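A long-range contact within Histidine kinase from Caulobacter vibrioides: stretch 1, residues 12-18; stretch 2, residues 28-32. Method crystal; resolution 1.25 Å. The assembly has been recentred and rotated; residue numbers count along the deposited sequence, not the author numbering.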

ATOM      1  N   VAL A  12     -13.403  -1.167  -0.591  1.00 13.98           N
ATOM      2  CA  VAL A  12     -12.483  -0.059  -0.866  1.00 14.66           C
ATOM      3  C   VAL A  12     -11.202  -0.588  -1.504  1.00 13.47           C
ATOM      4  O   VAL A  12     -10.723  -0.074  -2.536  1.00 14.90           O
ATOM      5  N   ARG A  13     -10.636  -1.651  -0.924  1.00 12.80           N
ATOM      6  CA  ARG A  13      -9.409  -2.205  -1.454  1.00 12.63           C
ATOM      7  C   ARG A  13      -9.609  -2.727  -2.864  1.00 11.84           C
ATOM      8  O   ARG A  13      -8.768  -2.522  -3.751  1.00 13.65           O
ATOM      9  N   SER A  14     -10.725  -3.439  -3.091  1.00 12.40           N
ATOM     10  CA  SER A  14     -10.929  -4.098  -4.387  1.00 12.95           C
ATOM     11  C   SER A  14     -11.118  -3.077  -5.488  1.00 12.29           C
ATOM     12  O   SER A  14     -10.618  -3.281  -6.597  1.00 13.57           O
ATOM     13  N   VAL A  15     -11.885  -2.015  -5.229  1.00 12.40           N
ATOM     14  CA  VAL A  15     -12.057  -0.972  -6.242  1.00 12.91           C
ATOM     15  C   VAL A  15     -10.701  -0.398  -6.625  1.00 11.74           C
ATOM     16  O   VAL A  15     -10.351  -0.292  -7.810  1.00 13.47           O
ATOM     17  N   ALA A  16      -9.930   0.027  -5.619  1.00 12.10           N
ATOM     18  CA  ALA A  16      -8.651   0.679  -5.895  1.00 13.00           C
ATOM     19  C   ALA A  16      -7.704  -0.282  -6.595  1.00 12.16           C
ATOM     20  O   ALA A  16      -6.990   0.104  -7.543  1.00 13.31           O
ATOM     21  N   ALA A  17      -7.664  -1.536  -6.144  1.00 12.91           N
ATOM     22  CA  ALA A  17      -6.770  -2.520  -6.767  1.00 13.40           C
ATOM     23  C   ALA A  17      -7.136  -2.723  -8.238  1.00 13.88           C
ATOM     24  O   ALA A  17      -6.269  -2.782  -9.115  1.00 15.57           O
ATOM     25  N   ARG A  18      -8.430  -2.906  -8.527  1.00 13.82           N
ATOM     26  CA  ARG A  18      -8.866  -3.130  -9.905  1.00 14.47           C
ATOM     27  C   ARG A  18      -8.568  -1.920 -10.786  1.00 15.44           C
ATOM     28  O   ARG A  18      -8.171  -2.064 -11.948  1.00 17.97           O
ATOM     29  N   LEU A  28      -0.769  -6.573  -5.262  1.00 13.99           N
ATOM     30  CA  LEU A  28      -0.858  -7.659  -4.308  1.00 13.37           C
ATOM     31  C   LEU A  28      -1.695  -7.133  -3.156  1.00 13.39           C
ATOM     32  O   LEU A  28      -1.301  -6.184  -2.465  1.00 16.29           O
ATOM     33  N   GLU A  29      -2.815  -7.748  -2.908  1.00 13.16           N
ATOM     34  CA  GLU A  29      -3.750  -7.258  -1.898  1.00 13.36           C
ATOM     35  C   GLU A  29      -3.550  -7.973  -0.571  1.00 13.41           C
ATOM     36  O   GLU A  29      -3.328  -9.200  -0.551  1.00 15.66           O
ATOM     37  N   ALA A  30      -3.715  -7.236   0.516  1.00 11.68           N
ATOM     38  CA  ALA A  30      -3.708  -7.822   1.846  1.00 12.30           C
ATOM     39  C   ALA A  30      -4.809  -7.142   2.647  1.00 11.06           C
ATOM     40  O   ALA A  30      -5.060  -5.945   2.474  1.00 11.47           O
ATOM     41  N   ALA A  31      -5.441  -7.883   3.565  1.00 11.92           N
ATOM     42  CA  ALA A  31      -6.496  -7.329   4.386  1.00 12.72           C
ATOM     43  C   ALA A  31      -6.015  -6.942   5.772  1.00 13.05           C
ATOM     44  O   ALA A  31      -6.783  -6.342   6.525  1.00 15.66           O
ATOM     45  N   ASP A  32      -4.781  -7.260   6.124  1.00 12.66           N
ATOM     46  CA  ASP A  32      -4.275  -6.911   7.444  1.00 13.73           C
ATOM     47  C   ASP A  32      -2.758  -6.953   7.408  1.00 12.14           C
ATOM     48  O   ASP A  32      -2.138  -7.407   6.436  1.00 12.70           O
TER

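Which side chains point across the gap? The helix and the strand run nearly antiparallel, at 171°, and Arg13 and Ala17, one turn apart on the helix, point toward the strand, where Glu29 points back. Leu28 and Ala30 point away, as the alternation of a strand requires, so Glu29 supplies most of the strand's side-chain contact.

What joins Arg13 to Glu29? A salt bridge: Arg13 NE donates to Glu29 OE1 at 2.8 Å, with an N-H...acceptor angle of 160° and the oxygen at the guanidinium edge, near its plane. Arg13 is t at chi1 and chi2 and p at chi3; Glu29 is m, then t.

How are the remaining polar atoms satisfied? Water 1 donates to Glu29 OE1 at 2.7 Å and to Ser14 OG at 2.9 Å, and accepts from Arg13 NH2 at 3.1 Å. It thereby links Ser14, whose chi1 is m, to a carboxylate oxygen that its OG does not reach directly. Arg13 NH1, Arg13 NH2 and Ser14 OG also bond residues flanking the stretches, while Glu29 OE2 is satisfied elsewhere in the structure.

What packs around this polar centre? Ala17 CB lies 3.7 Å from Glu29 CD. Arg13 CD approaches Ala30 O at 3.5 Å, and Arg13 NH1 lies 3.8 Å from Ala31 CB.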

ATOM      1  CB  VAL A  12     -12.177   0.669   0.455  1.00 17.47           C
ATOM      2  CG1 VAL A  12     -11.045   1.669   0.299  1.00 19.05           C
ATOM      3  CG2 VAL A  12     -13.483   1.290   1.004  1.00 22.59           C
ATOM      4  CB  ARG A  13      -8.943  -3.337  -0.552  1.00 13.45           C
ATOM      5  CG  ARG A  13      -7.585  -3.845  -0.941  1.00 12.82           C
ATOM      6  CD  ARG A  13      -7.212  -5.102  -0.129  1.00 15.50           C
ATOM      7  NE  ARG A  13      -8.072  -6.225  -0.470  1.00 14.76           N
ATOM      8  CZ  ARG A  13      -8.966  -6.800   0.317  1.00 15.67           C
ATOM      9  NH1 ARG A  13      -9.148  -6.412   1.590  1.00 16.96           N
ATOM     10  NH2 ARG A  13      -9.714  -7.762  -0.180  1.00 18.32           N
ATOM     11  CB  SER A  14     -12.169  -4.996  -4.339  1.00 15.72           C
ATOM     12  OG  SER A  14     -12.060  -6.014  -3.383  1.00 19.39           O
ATOM     13  CB  VAL A  15     -13.020   0.114  -5.742  1.00 13.26           C
ATOM     14  CG1 VAL A  15     -12.955   1.369  -6.617  1.00 15.14           C
ATOM     15  CG2 VAL A  15     -14.437  -0.422  -5.612  1.00 14.36           C
ATOM     16  CB  ALA A  16      -8.043   1.222  -4.592  1.00 14.69           C
ATOM     17  CB  ALA A  17      -6.820  -3.867  -6.022  1.00 14.88           C
ATOM     18  CB  ARG A  18     -10.351  -3.493  -9.917  1.00 16.10           C
ATOM     19  CG  ARG A  18     -10.579  -4.883  -9.372  1.00 16.55           C
ATOM     20  CD  ARG A  18     -12.054  -5.213  -9.283  1.00 18.53           C
ATOM     21  NE  ARG A  18     -12.608  -5.362 -10.631  1.00 19.66           N
ATOM     22  CZ  ARG A  18     -13.903  -5.514 -10.870  1.00 20.53           C
ATOM     23  NH1 ARG A  18     -14.758  -5.493  -9.863  1.00 21.18           N
ATOM     24  NH2 ARG A  18     -14.338  -5.651 -12.119  1.00 23.13           N
ATOM     25  CB  LEU A  28       0.536  -7.993  -3.797  1.00 15.85           C
ATOM     26  CG  LEU A  28       1.553  -8.434  -4.860  1.00 19.96           C
ATOM     27  CD1 LEU A  28       2.882  -8.829  -4.252  1.00 22.51           C
ATOM     28  CD2 LEU A  28       1.019  -9.606  -5.662  1.00 24.29           C
ATOM     29  CB  GLU A  29      -5.177  -7.498  -2.358  1.00 13.61           C
ATOM     30  CG  GLU A  29      -5.591  -6.598  -3.523  1.00 17.32           C
ATOM     31  CD  GLU A  29      -7.001  -6.936  -3.996  1.00 19.21           C
ATOM     32  OE1 GLU A  29      -7.966  -6.706  -3.231  1.00 20.65           O
ATOM     33  OE2 GLU A  29      -7.140  -7.437  -5.130  1.00 21.49           O
ATOM     34  CB  ALA A  30      -2.340  -7.605   2.516  1.00 12.07           C
ATOM     35  CB  ALA A  31      -7.654  -8.315   4.533  1.00 15.31           C
ATOM     36  CB  ASP A  32      -4.821  -7.772   8.583  1.00 16.82           C
ATOM     37  CG  ASP A  32      -4.571  -9.190   8.391  1.00 18.97           C
ATOM     38  OD1 ASP A  32      -3.488  -9.643   8.052  1.00 20.32           O
ATOM     39  OD2 ASP A  32      -5.512  -9.939   8.593  1.00 26.09           O
TER
HETATM   40  O   HOH W   1     -10.226  -8.218  -3.242  1.00 24.99           O